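Local coordinates for protein beta-L-arabinobiosidase (Bacteroides thetaiotaomicron, PDB 5MQR) that probably hydrolyses glycosidic bonds in complex plant pectin as a beta-L-arabinobiosidase, and may also have sialidase-type activity, at residues Met979-Tyr982 / Val983-Gln986. Sequence-based numbering, arbitrary orientation.
Sequences MELY and VESQ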
HETATM    1  N   MSE A 979      26.003   9.471   1.074  1.00 22.66           N
HETATM    2  CA  MSE A 979      24.833  10.096   0.478  1.00 22.54           C
HETATM    3  C   MSE A 979      24.241  11.144   1.394  1.00 21.96           C
HETATM    4  O   MSE A 979      23.821  12.187   0.914  1.00 21.92           O
HETATM    5  CB  MSE A 979      23.762   9.077   0.088  1.00 22.60           C
HETATM    6  CG  MSE A 979      24.199   8.216  -1.086  1.00 23.42           C
HETATM    7 SE   MSE A 979      24.101   9.226  -2.765  1.00 24.65          SE
HETATM    8  CE  MSE A 979      22.136   9.339  -2.974  1.00 24.42           C
ATOM      9  N   GLU A 980      24.210  10.891   2.699  1.00 21.51           N
ATOM     10  CA  GLU A 980      23.717  11.859   3.670  1.00 21.43           C
ATOM     11  C   GLU A 980      24.551  13.160   3.698  1.00 21.28           C
ATOM     12  O   GLU A 980      24.006  14.274   3.740  1.00 20.76           O
ATOM     13  CB  GLU A 980      23.670  11.225   5.068  1.00 22.06           C
ATOM     14  CG  GLU A 980      23.042  12.113   6.134  1.00 22.57           C
ATOM     15  CD  GLU A 980      22.662  11.349   7.399  1.00 23.40           C
ATOM     16  OE1 GLU A 980      23.565  10.768   8.008  1.00 24.16           O
ATOM     17  OE2 GLU A 980      21.465  11.326   7.782  1.00 23.18           O
ATOM     18  N   LEU A 981      25.870  13.008   3.682  1.00 21.23           N
ATOM     19  CA  LEU A 981      26.781  14.146   3.622  1.00 21.10           C
ATOM     20  C   LEU A 981      26.639  14.922   2.294  1.00 20.87           C
ATOM     21  O   LEU A 981      26.690  16.149   2.291  1.00 20.93           O
ATOM     22  CB  LEU A 981      28.230  13.687   3.826  1.00 21.24           C
ATOM     23  CG  LEU A 981      28.591  13.129   5.207  1.00 21.91           C
ATOM     24  CD1 LEU A 981      30.063  12.663   5.304  1.00 22.44           C
ATOM     25  CD2 LEU A 981      28.303  14.158   6.293  1.00 21.96           C
ATOM     26  N   TYR A 982      26.447  14.219   1.181  1.00 20.57           N
ATOM     27  CA  TYR A 982      26.182  14.880  -0.089  1.00 20.39           C
ATOM     28  C   TYR A 982      24.893  15.730   0.034  1.00 20.00           C
ATOM     29  O   TYR A 982      24.841  16.899  -0.385  1.00 19.66           O
ATOM     30  CB  TYR A 982      26.070  13.841  -1.205  1.00 20.50           C
ATOM     31  CG  TYR A 982      25.983  14.362  -2.632  1.00 20.66           C
ATOM     32  CD1 TYR A 982      26.345  15.673  -2.981  1.00 21.10           C
ATOM     33  CD2 TYR A 982      25.568  13.524  -3.646  1.00 20.79           C
ATOM     34  CE1 TYR A 982      26.269  16.118  -4.292  1.00 21.37           C
ATOM     35  CE2 TYR A 982      25.499  13.954  -4.961  1.00 21.30           C
ATOM     36  CZ  TYR A 982      25.840  15.253  -5.280  1.00 21.55           C
ATOM     37  OH  TYR A 982      25.760  15.661  -6.594  1.00 22.32           O
ATOM     38  N   VAL A 983      23.890  15.163   0.681  1.00 19.49           N
ATOM     39  CA  VAL A 983      22.656  15.913   0.985  1.00 19.81           C
ATOM     40  C   VAL A 983      22.908  17.145   1.862  1.00 19.77           C
ATOM     41  O   VAL A 983      22.559  18.248   1.479  1.00 20.19           O
ATOM     42  CB  VAL A 983      21.561  15.001   1.608  1.00 19.75           C
ATOM     43  CG1 VAL A 983      20.368  15.829   2.093  1.00 19.77           C
ATOM     44  CG2 VAL A 983      21.077  13.965   0.589  1.00 19.49           C
ATOM     45  N   GLU A 984      23.558  16.961   3.004  1.00 20.21           N
ATOM     46  CA  GLU A 984      23.823  18.059   3.918  1.00 20.34           C
ATOM     47  C   GLU A 984      24.690  19.142   3.292  1.00 20.40           C
ATOM     48  O   GLU A 984      24.558  20.313   3.650  1.00 20.87           O
ATOM     49  CB  GLU A 984      24.512  17.557   5.193  1.00 21.15           C
ATOM     50  CG  GLU A 984      23.586  16.752   6.107  1.00 21.30           C
ATOM     51  CD  GLU A 984      24.266  16.196   7.349  1.00 21.77           C
ATOM     52  OE1 GLU A 984      25.512  16.200   7.427  1.00 21.40           O
ATOM     53  OE2 GLU A 984      23.528  15.743   8.251  1.00 22.62           O
ATOM     54  N   SER A 985      25.578  18.757   2.387  1.00 19.68           N
ATOM     55  CA  SER A 985      26.438  19.727   1.728  1.00 20.39           C
ATOM     56  C   SER A 985      25.685  20.653   0.763  1.00 20.11           C
ATOM     57  O   SER A 985      26.165  21.723   0.488  1.00 19.55           O
ATOM     58  CB  SER A 985      27.591  19.042   0.965  1.00 20.43           C
ATOM     59  OG  SER A 985      27.157  18.470  -0.272  1.00 20.01           O
ATOM     60  N   GLN A 986      24.515  20.230   0.276  1.00 20.21           N
ATOM     61  CA  GLN A 986      23.769  20.956  -0.749  1.00 20.22           C
ATOM     62  C   GLN A 986      22.804  21.989  -0.142  1.00 20.35           C
ATOM     63  O   GLN A 986      21.615  22.011  -0.441  1.00 19.36           O
ATOM     64  CB  GLN A 986      23.057  19.983  -1.690  1.00 20.26           C
ATOM     65  CG  GLN A 986      24.021  19.251  -2.627  1.00 20.64           C
ATOM     66  CD  GLN A 986      23.339  18.143  -3.418  1.00 20.95           C
ATOM     67  OE1 GLN A 986      23.005  18.321  -4.589  1.00 21.16           O
ATOM     68  NE2 GLN A 986      23.128  16.987  -2.781  1.00 21.05           N
TER
HETATM   69  O   HOH W   1      21.145  14.297   7.980  1.00 21.68           O
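Gln986 lays its carboxamide over one face of the Tyr982 ring where helix 972-985 ends, in the MGH1-like glycoside hydrolase domain. Amide and ring planes lie only 10° apart, and the stack is offset toward the rim, with NE2 of Gln986 3.5 Å from CD1 of Tyr982. With chi1 at -172°, the tyrosine CG points away from the backbone N and lies beside the carbonyl carbon, which sets the ring alongside the last turn.

From this position NE2 of Gln986 also donates to the carbonyl O of Tyr982 at 2.9 Å, arriving well above the carbonyl plane and not on a lone pair. Ser985 OG donates to the same Tyr982 O at 2.8 Å from the other face of the carbonyl plane; this OG lies in the plane of the Tyr982 ring, at its edge. Serine suits this place because its short hydroxyl folds back onto the preceding turn (chi1 77°). The backbone N of Gln986 adds only a weak bond to Tyr982 O, whereas Ser985 N still bonds regularly to Leu981 O at 2.8 Å.

On another side of the helix, a water donates to Glu980 OE2 and Glu984 OE2, which lie 4.9 Å apart. Arg977 forms a salt bridge with Glu980 OE1 and Gln665 donates to its OE2, probably easing the like charges.

Glutamine suits its place because its flat amide stacks while OE1 accepts from Arg675 of helix 666-680; Tyr982 OH bonds to that arginine and to Thr1020 O. With an alanine at Gln986, the Tyr982 carbonyl would probably lose one side-chain donor, the ring its stacked amide and Arg675 an acceptor. Side-chain donors thus take over at a buried carbonyl where regular helix bonding fades.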